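PDB 2YZV: ADP-ribosylglycohydrolase from Thermus thermophilus, which is an all-helical protein of the ADP-ribosylglycohydrolase family that holds magnesium ions in this structure. Local coordinates for residues Glu6-Arg11 against Leu289-Tyr294; Arg10-Phe15 against Tyr267-Ile272; Ala14-Ala19 against Glu285-Ala290. One frame throughout, in Å; residues are numbered along the deposited sequence.

Interaction 1 (Glu6-Arg11 against Leu289-Tyr294); sequences ERQDRR and LALALY
Face contacts carry the crossing of helices 4-26 and 283-298 here, where the short segments meet at 117° with their axes 9.6 Å apart. Tyr294, its CG anti to the backbone N, points at the first helix and lays one ring face against the bent chain of Arg11. Arg11 CD stands 3.9 Å from the centroid of the Tyr294 ring, a CH-pi contact over that face. The bend at chi2 of Arg11 (71°) runs the rest of the chain along the ring, bringing NE to 3.3 Å from Tyr294 CE1 and turning the guanidinium to within 29° of the ring plane, offset toward the rim. Round the edge, Gln8 CG approaches Tyr294 CE2 at 3.8 Å, and Gln8 NE2 rests 3.8 Å from Leu291 CD2. At the tip, Tyr294 OH comes within 3.4 Å of Arg7 CB.

Polar bonds fix the arginine. Arg11 NH1 donates to Arg7 O (2.9 Å) one turn back in its own helix, approaching from above the carbonyl plane, while NH2 forms a salt bridge with Glu142. Held at both terminal nitrogens, NH1 and NH2, the guanidinium keeps its tilt over the ring. The arrangement is helix-helix packing between the first and last helices of the all-helical ADP-ribosylglycohydrolase fold.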
loop_
_atom_site.group_PDB
_atom_site.type_symbol
_atom_site.label_atom_id
_atom_site.label_comp_id
_atom_site.label_asym_id
_atom_site.label_seq_id
_atom_site.Cartn_x
_atom_site.Cartn_y
_atom_site.Cartn_z
ATOM N N GLU A 6 -16.135 0.662 -15.407
ATOM C CA GLU A 6 -14.882 -0.077 -15.522
ATOM C C GLU A 6 -13.723 0.713 -14.922
ATOM O O GLU A 6 -12.871 0.154 -14.228
ATOM C CB GLU A 6 -14.607 -0.383 -17.001
ATOM C CG GLU A 6 -13.440 -1.332 -17.287
ATOM C CD GLU A 6 -12.081 -0.649 -17.257
ATOM O OE1 GLU A 6 -11.985 0.516 -17.695
ATOM O OE2 GLU A 6 -11.104 -1.288 -16.817
ATOM N N ARG A 7 -13.699 2.015 -15.187
ATOM C CA ARG A 7 -12.642 2.874 -14.670
ATOM C C ARG A 7 -12.766 3.054 -13.160
ATOM O O ARG A 7 -11.764 3.011 -12.441
ATOM C CB ARG A 7 -12.670 4.235 -15.375
ATOM C CG ARG A 7 -12.270 4.170 -16.846
ATOM C CD ARG A 7 -12.059 5.557 -17.439
ATOM N NE ARG A 7 -13.311 6.260 -17.708
ATOM C CZ ARG A 7 -14.147 5.951 -18.694
ATOM N NH1 ARG A 7 -13.870 4.945 -19.515
ATOM N NH2 ARG A 7 -15.260 6.650 -18.865
ATOM N N GLN A 8 -13.989 3.249 -12.678
ATOM C CA GLN A 8 -14.210 3.412 -11.244
ATOM C C GLN A 8 -13.797 2.134 -10.523
ATOM O O GLN A 8 -13.234 2.179 -9.427
ATOM C CB GLN A 8 -15.687 3.692 -10.945
ATOM C CG GLN A 8 -16.230 4.994 -11.505
ATOM C CD GLN A 8 -17.657 5.251 -11.059
ATOM O OE1 GLN A 8 -18.497 4.351 -11.090
ATOM N NE2 GLN A 8 -17.940 6.480 -10.648
ATOM N N ASP A 9 -14.086 1.000 -11.155
ATOM C CA ASP A 9 -13.783 -0.316 -10.603
ATOM C C ASP A 9 -12.306 -0.461 -10.229
ATOM O O ASP A 9 -11.971 -1.111 -9.233
ATOM C CB ASP A 9 -14.170 -1.397 -11.621
ATOM C CG ASP A 9 -14.170 -2.794 -11.030
ATOM O OD1 ASP A 9 -13.727 -3.731 -11.725
ATOM O OD2 ASP A 9 -14.628 -2.964 -9.879
ATOM N N ARG A 10 -11.427 0.146 -11.021
ATOM C CA ARG A 10 -9.996 0.063 -10.746
ATOM C C ARG A 10 -9.598 0.870 -9.513
ATOM O O ARG A 10 -8.773 0.424 -8.709
ATOM C CB ARG A 10 -9.187 0.555 -11.948
ATOM C CG ARG A 10 -9.279 -0.322 -13.186
ATOM C CD ARG A 10 -8.394 0.242 -14.287
ATOM N NE ARG A 10 -8.443 -0.545 -15.518
ATOM C CZ ARG A 10 -7.869 -1.732 -15.677
ATOM N NH1 ARG A 10 -7.190 -2.287 -14.680
ATOM N NH2 ARG A 10 -7.972 -2.369 -16.838
ATOM N N ARG A 11 -10.164 2.063 -9.370
ATOM C CA ARG A 11 -9.841 2.904 -8.223
ATOM C C ARG A 11 -10.399 2.285 -6.945
ATOM O O ARG A 11 -9.725 2.261 -5.917
ATOM C CB ARG A 11 -10.388 4.323 -8.415
ATOM C CG ARG A 11 -9.554 5.200 -9.354
ATOM C CD ARG A 11 -9.680 4.768 -10.809
ATOM N NE ARG A 11 -8.793 5.527 -11.687
ATOM C CZ ARG A 11 -8.710 5.340 -13.001
ATOM N NH1 ARG A 11 -9.466 4.419 -13.588
ATOM N NH2 ARG A 11 -7.871 6.063 -13.731
ATOM N N LEU A 289 -14.868 6.901 -0.060
ATOM C CA LEU A 289 -13.621 7.658 -0.144
ATOM C C LEU A 289 -12.937 7.455 -1.493
ATOM O O LEU A 289 -12.472 8.416 -2.108
ATOM C CB LEU A 289 -12.656 7.244 0.978
ATOM C CG LEU A 289 -12.992 7.668 2.410
ATOM C CD1 LEU A 289 -12.056 6.970 3.389
ATOM C CD2 LEU A 289 -12.872 9.181 2.537
ATOM N N ALA A 290 -12.870 6.205 -1.947
ATOM C CA ALA A 290 -12.224 5.891 -3.220
ATOM C C ALA A 290 -12.887 6.645 -4.366
ATOM O O ALA A 290 -12.206 7.204 -5.226
ATOM C CB ALA A 290 -12.273 4.392 -3.485
ATOM N N LEU A 291 -14.215 6.658 -4.375
ATOM C CA LEU A 291 -14.947 7.357 -5.424
ATOM C C LEU A 291 -14.726 8.862 -5.333
ATOM O O LEU A 291 -14.573 9.534 -6.353
ATOM C CB LEU A 291 -16.442 7.032 -5.336
ATOM C CG LEU A 291 -16.828 5.620 -5.786
ATOM C CD1 LEU A 291 -18.307 5.377 -5.527
ATOM C CD2 LEU A 291 -16.513 5.455 -7.264
ATOM N N ALA A 292 -14.699 9.390 -4.114
ATOM C CA ALA A 292 -14.481 10.821 -3.915
ATOM C C ALA A 292 -13.093 11.216 -4.419
ATOM O O ALA A 292 -12.927 12.235 -5.095
ATOM C CB ALA A 292 -14.628 11.173 -2.440
ATOM N N LEU A 293 -12.094 10.402 -4.095
ATOM C CA LEU A 293 -10.731 10.677 -4.528
ATOM C C LEU A 293 -10.615 10.613 -6.048
ATOM O O LEU A 293 -9.932 11.435 -6.660
ATOM C CB LEU A 293 -9.763 9.680 -3.879
ATOM C CG LEU A 293 -9.596 9.802 -2.360
ATOM C CD1 LEU A 293 -8.941 8.539 -1.816
ATOM C CD2 LEU A 293 -8.770 11.033 -2.017
ATOM N N TYR A 294 -11.286 9.642 -6.659
ATOM C CA TYR A 294 -11.244 9.498 -8.107
ATOM C C TYR A 294 -11.882 10.707 -8.793
ATOM O O TYR A 294 -11.344 11.233 -9.767
ATOM C CB TYR A 294 -11.950 8.206 -8.528
ATOM C CG TYR A 294 -12.001 7.978 -10.021
ATOM C CD1 TYR A 294 -10.880 8.206 -10.824
ATOM C CD2 TYR A 294 -13.169 7.528 -10.634
ATOM C CE1 TYR A 294 -10.926 7.996 -12.202
ATOM C CE2 TYR A 294 -13.224 7.309 -12.010
ATOM C CZ TYR A 294 -12.101 7.547 -12.787
ATOM O OH TYR A 294 -12.157 7.344 -14.148
#

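Interaction 2 (Arg10-Phe15 against Tyr267-Ile272); sequences RRLGAF and YGLGAI
This is a buried, close backbone contact in which the loop between helices 252-267 and 274-279 lies against helix 4-26. Gly13 is the point of nearest approach: its CA is 3.6 Å from Leu269 N, a distance that backbones can reach because the glycine has no side chain to stand between them. One turn earlier, Arg10 CA lies 4.4 Å from Gly268 CA. Gly268 leaves helix 252-267 with a positive phi of 88°, a common way for glycine to end a helix, and the chain then makes a short 3-10 turn over residues 269-271, closed by Ala271 N to Gly268 O (3.0 Å).

Two side chains of the loop pack against the glycine's backbone. Leu269, CG anti to its backbone N, sets CD2 3.9 Å from Leu12 CB, while its own CB lies over the Gly13 backbone. Ile272 comes in with the tip of its chain, CD1 at 3.9 Å from Gly13 O. Polar ties lie just beyond: Asp9 takes Gly270 N on its carboxylate OD2 and Leu269 N on its carbonyl. Arg10, extended through chi3, reaches back to the end of helix 252-267, where NH1 bonds to the carbonyls of Ala265 and Tyr266.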
loop_
_atom_site.group_PDB
_atom_site.type_symbol
_atom_site.label_atom_id
_atom_site.label_comp_id
_atom_site.label_asym_id
_atom_site.label_seq_id
_atom_site.Cartn_x
_atom_site.Cartn_y
_atom_site.Cartn_z
ATOM N N ARG A 10 -11.427 0.146 -11.021
ATOM C CA ARG A 10 -9.996 0.063 -10.746
ATOM C C ARG A 10 -9.598 0.870 -9.513
ATOM O O ARG A 10 -8.773 0.424 -8.709
ATOM C CB ARG A 10 -9.187 0.555 -11.948
ATOM C CG ARG A 10 -9.279 -0.322 -13.186
ATOM C CD ARG A 10 -8.394 0.242 -14.287
ATOM N NE ARG A 10 -8.443 -0.545 -15.518
ATOM C CZ ARG A 10 -7.869 -1.732 -15.677
ATOM N NH1 ARG A 10 -7.190 -2.287 -14.680
ATOM N NH2 ARG A 10 -7.972 -2.369 -16.838
ATOM N N ARG A 11 -10.164 2.063 -9.370
ATOM C CA ARG A 11 -9.841 2.904 -8.223
ATOM C C ARG A 11 -10.399 2.285 -6.945
ATOM O O ARG A 11 -9.725 2.261 -5.917
ATOM C CB ARG A 11 -10.388 4.323 -8.415
ATOM C CG ARG A 11 -9.554 5.200 -9.354
ATOM C CD ARG A 11 -9.680 4.768 -10.809
ATOM N NE ARG A 11 -8.793 5.527 -11.687
ATOM C CZ ARG A 11 -8.710 5.340 -13.001
ATOM N NH1 ARG A 11 -9.466 4.419 -13.588
ATOM N NH2 ARG A 11 -7.871 6.063 -13.731
ATOM N N LEU A 12 -11.627 1.779 -7.007
ATOM C CA LEU A 12 -12.224 1.147 -5.836
ATOM C C LEU A 12 -11.429 -0.107 -5.485
ATOM O O LEU A 12 -11.219 -0.415 -4.312
ATOM C CB LEU A 12 -13.685 0.771 -6.117
ATOM C CG LEU A 12 -14.739 1.885 -6.109
ATOM C CD1 LEU A 12 -15.124 2.208 -4.682
ATOM C CD2 LEU A 12 -14.218 3.122 -6.829
ATOM N N GLY A 13 -10.988 -0.826 -6.512
ATOM C CA GLY A 13 -10.224 -2.040 -6.292
ATOM C C GLY A 13 -8.897 -1.793 -5.599
ATOM O O GLY A 13 -8.492 -2.558 -4.724
ATOM N N ALA A 14 -8.204 -0.731 -5.990
ATOM C CA ALA A 14 -6.916 -0.424 -5.376
ATOM C C ALA A 14 -7.066 -0.055 -3.898
ATOM O O ALA A 14 -6.264 -0.477 -3.066
ATOM C CB ALA A 14 -6.225 0.711 -6.140
ATOM N N PHE A 15 -8.092 0.729 -3.571
ATOM C CA PHE A 15 -8.316 1.157 -2.191
ATOM C C PHE A 15 -8.817 0.006 -1.322
ATOM O O PHE A 15 -8.253 -0.273 -0.256
ATOM C CB PHE A 15 -9.313 2.327 -2.168
ATOM C CG PHE A 15 -9.250 3.167 -0.920
ATOM C CD1 PHE A 15 -9.260 4.557 -1.007
ATOM C CD2 PHE A 15 -9.185 2.579 0.340
ATOM C CE1 PHE A 15 -9.207 5.350 0.139
ATOM C CE2 PHE A 15 -9.132 3.363 1.496
ATOM C CZ PHE A 15 -9.143 4.754 1.394
ATOM N N TYR A 267 -6.789 -5.766 -11.449
ATOM C CA TYR A 267 -7.940 -6.650 -11.645
ATOM C C TYR A 267 -9.293 -5.979 -11.415
ATOM O O TYR A 267 -10.311 -6.416 -11.966
ATOM C CB TYR A 267 -7.833 -7.866 -10.723
ATOM C CG TYR A 267 -6.645 -8.766 -10.977
ATOM C CD1 TYR A 267 -6.544 -9.513 -12.154
ATOM C CD2 TYR A 267 -5.644 -8.912 -10.018
ATOM C CE1 TYR A 267 -5.477 -10.386 -12.363
ATOM C CE2 TYR A 267 -4.575 -9.779 -10.216
ATOM C CZ TYR A 267 -4.498 -10.515 -11.387
ATOM O OH TYR A 267 -3.457 -11.395 -11.562
ATOM N N GLY A 268 -9.310 -4.938 -10.589
ATOM C CA GLY A 268 -10.548 -4.230 -10.309
ATOM C C GLY A 268 -11.342 -4.802 -9.147
ATOM O O GLY A 268 -11.196 -5.971 -8.795
ATOM N N LEU A 269 -12.195 -3.968 -8.557
ATOM C CA LEU A 269 -13.021 -4.366 -7.421
ATOM C C LEU A 269 -13.855 -5.617 -7.692
ATOM O O LEU A 269 -13.988 -6.481 -6.826
ATOM C CB LEU A 269 -13.961 -3.220 -7.026
ATOM C CG LEU A 269 -14.797 -3.464 -5.767
ATOM C CD1 LEU A 269 -13.892 -3.451 -4.539
ATOM C CD2 LEU A 269 -15.868 -2.397 -5.643
ATOM N N GLY A 270 -14.413 -5.707 -8.895
ATOM C CA GLY A 270 -15.238 -6.851 -9.239
ATOM C C GLY A 270 -14.528 -8.191 -9.199
ATOM O O GLY A 270 -15.180 -9.233 -9.093
ATOM N N ALA A 271 -13.198 -8.169 -9.276
ATOM C CA ALA A 271 -12.400 -9.389 -9.268
ATOM C C ALA A 271 -11.995 -9.842 -7.868
ATOM O O ALA A 271 -11.473 -10.944 -7.694
ATOM C CB ALA A 271 -11.155 -9.200 -10.132
ATOM N N ILE A 272 -12.225 -8.993 -6.872
ATOM C CA ILE A 272 -11.891 -9.345 -5.495
ATOM C C ILE A 272 -13.016 -10.210 -4.925
ATOM O O ILE A 272 -14.193 -9.864 -5.049
ATOM C CB ILE A 272 -11.732 -8.084 -4.617
ATOM C CG1 ILE A 272 -10.621 -7.191 -5.183
ATOM C CG2 ILE A 272 -11.434 -8.485 -3.179
ATOM C CD1 ILE A 272 -10.404 -5.897 -4.413
#

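Interaction 3 (Ala14-Ala19 against Glu285-Ala290); sequences AFLGLA and EMEALA
The segments of helices 4-26 and 283-298 run roughly antiparallel, at 144° with their axes 9.4 Å apart. Phe15, CG anti to its backbone N (chi1 -159°), directs its ring at the second helix, which meets it with three residues. Ala290 presents its methyl to the root of the side chain, CB to Phe15 CB 3.8 Å, and Leu289 CB lies 4.0 Å from Phe15 CE1. Farther round the rim, Phe15 CE2 touches Met286 CG at 3.9 Å. The Met286 chain crosses the phenylalanine at about a right angle, and its carbonyl O, already bonded to Ala290 N within the helix, lies over one ring face. Met286 SD sits 5.1 Å from the Phe15 ring centroid in an oblique Met-aromatic contact. A bend about the Met286 CG-SD bond (chi3 -93°) brings Met286 CE to 3.5 Å from Ala19 CB, with SD equally close. Leu16 fills the neighbouring position: its CD2 rests 4.0 Å from Met286 CB and also reaches the CG of Glu287. Leu63 of helix 57-72 touches both Met286 and Leu289, while Leu139 of helix 135-141 touches Phe15 and Ala290, so further helices border the contact. With methyl, methylene, thioether and ring groups doing the touching and no polar bond between the segments, this pairing rests on shape and van der Waals fit within the helical core.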
loop_
_atom_site.group_PDB
_atom_site.type_symbol
_atom_site.label_atom_id
_atom_site.label_comp_id
_atom_site.label_asym_id
_atom_site.label_seq_id
_atom_site.Cartn_x
_atom_site.Cartn_y
_atom_site.Cartn_z
ATOM N N ALA A 14 -8.204 -0.731 -5.990
ATOM C CA ALA A 14 -6.916 -0.424 -5.376
ATOM C C ALA A 14 -7.066 -0.055 -3.898
ATOM O O ALA A 14 -6.264 -0.477 -3.066
ATOM C CB ALA A 14 -6.225 0.711 -6.140
ATOM N N PHE A 15 -8.092 0.729 -3.571
ATOM C CA PHE A 15 -8.316 1.157 -2.191
ATOM C C PHE A 15 -8.817 0.006 -1.322
ATOM O O PHE A 15 -8.253 -0.273 -0.256
ATOM C CB PHE A 15 -9.313 2.327 -2.168
ATOM C CG PHE A 15 -9.250 3.167 -0.920
ATOM C CD1 PHE A 15 -9.260 4.557 -1.007
ATOM C CD2 PHE A 15 -9.185 2.579 0.340
ATOM C CE1 PHE A 15 -9.207 5.350 0.139
ATOM C CE2 PHE A 15 -9.132 3.363 1.496
ATOM C CZ PHE A 15 -9.143 4.754 1.394
ATOM N N LEU A 16 -9.870 -0.667 -1.766
ATOM C CA LEU A 16 -10.406 -1.791 -1.004
ATOM C C LEU A 16 -9.408 -2.945 -0.950
ATOM O O LEU A 16 -9.305 -3.639 0.061
ATOM C CB LEU A 16 -11.730 -2.272 -1.609
ATOM C CG LEU A 16 -13.018 -1.527 -1.235
ATOM C CD1 LEU A 16 -13.342 -1.794 0.219
ATOM C CD2 LEU A 16 -12.876 -0.035 -1.487
ATOM N N GLY A 17 -8.661 -3.141 -2.034
ATOM C CA GLY A 17 -7.675 -4.208 -2.067
ATOM C C GLY A 17 -6.619 -4.012 -0.992
ATOM O O GLY A 17 -6.112 -4.979 -0.416
ATOM N N LEU A 18 -6.279 -2.755 -0.733
ATOM C CA LEU A 18 -5.292 -2.421 0.294
ATOM C C LEU A 18 -5.772 -2.966 1.640
ATOM O O LEU A 18 -5.038 -3.677 2.329
ATOM C CB LEU A 18 -5.128 -0.898 0.367
ATOM C CG LEU A 18 -4.067 -0.259 1.267
ATOM C CD1 LEU A 18 -3.981 1.220 0.930
ATOM C CD2 LEU A 18 -4.399 -0.450 2.742
ATOM N N ALA A 19 -7.010 -2.637 2.003
ATOM C CA ALA A 19 -7.589 -3.073 3.270
ATOM C C ALA A 19 -7.800 -4.583 3.339
ATOM O O ALA A 19 -7.613 -5.197 4.390
ATOM C CB ALA A 19 -8.911 -2.348 3.514
ATOM N N GLU A 285 -17.466 2.862 3.782
ATOM C CA GLU A 285 -16.786 4.136 3.968
ATOM C C GLU A 285 -15.601 4.237 3.015
ATOM O O GLU A 285 -15.320 5.305 2.467
ATOM C CB GLU A 285 -16.313 4.293 5.417
ATOM C CG GLU A 285 -17.436 4.556 6.415
ATOM C CD GLU A 285 -18.136 3.294 6.894
ATOM O OE1 GLU A 285 -18.007 2.238 6.239
ATOM O OE2 GLU A 285 -18.830 3.362 7.932
ATOM N N MET A 286 -14.909 3.121 2.807
ATOM C CA MET A 286 -13.769 3.126 1.903
ATOM C C MET A 286 -14.204 3.290 0.454
ATOM O O MET A 286 -13.536 3.966 -0.327
ATOM C CB MET A 286 -12.946 1.850 2.079
ATOM C CG MET A 286 -12.221 1.815 3.407
ATOM S SD MET A 286 -11.008 0.490 3.498
ATOM C CE MET A 286 -11.985 -0.807 4.241
ATOM N N GLU A 287 -15.330 2.682 0.093
ATOM C CA GLU A 287 -15.841 2.793 -1.269
ATOM C C GLU A 287 -16.172 4.253 -1.554
ATOM O O GLU A 287 -15.878 4.769 -2.633
ATOM C CB GLU A 287 -17.092 1.927 -1.436
ATOM C CG GLU A 287 -16.809 0.436 -1.383
ATOM C CD GLU A 287 -18.073 -0.398 -1.408
ATOM O OE1 GLU A 287 -18.879 -0.277 -0.460
ATOM O OE2 GLU A 287 -18.258 -1.174 -2.370
ATOM N N ALA A 288 -16.781 4.912 -0.574
ATOM C CA ALA A 288 -17.143 6.319 -0.706
ATOM C C ALA A 288 -15.889 7.176 -0.869
ATOM O O ALA A 288 -15.847 8.067 -1.717
ATOM C CB ALA A 288 -17.931 6.770 0.514
ATOM N N LEU A 289 -14.868 6.901 -0.060
ATOM C CA LEU A 289 -13.621 7.658 -0.144
ATOM C C LEU A 289 -12.937 7.455 -1.493
ATOM O O LEU A 289 -12.472 8.416 -2.108
ATOM C CB LEU A 289 -12.656 7.244 0.978
ATOM C CG LEU A 289 -12.992 7.668 2.410
ATOM C CD1 LEU A 289 -12.056 6.970 3.389
ATOM C CD2 LEU A 289 -12.872 9.181 2.537
ATOM N N ALA A 290 -12.870 6.205 -1.947
ATOM C CA ALA A 290 -12.224 5.891 -3.220
ATOM C C ALA A 290 -12.887 6.645 -4.366
ATOM O O ALA A 290 -12.206 7.204 -5.226
ATOM C CB ALA A 290 -12.273 4.392 -3.485
#

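Overall arrangement
All three contacts use helix 4-26, meeting it in successive, overlapping stretches: residues 6-11, 10-15 and 14-19. Their centres lie only 8 to 9 Å apart, on the same side of the chain's centre. Interactions 1 and 3 join it to helix 283-298; because the helices run in opposing senses, the later stretch of the first meets the earlier stretch of the last. Interaction 2 brings in the loop after helix 252-267. Leu12 links the groups, its CD2 packing on Leu291 and its CD1 on Ala290. Two parts of the C-terminal region thus pack on the N-terminal helix, with interaction 3 innermost, the side chain of Ala19 about 11 Å from a bound magnesium ion.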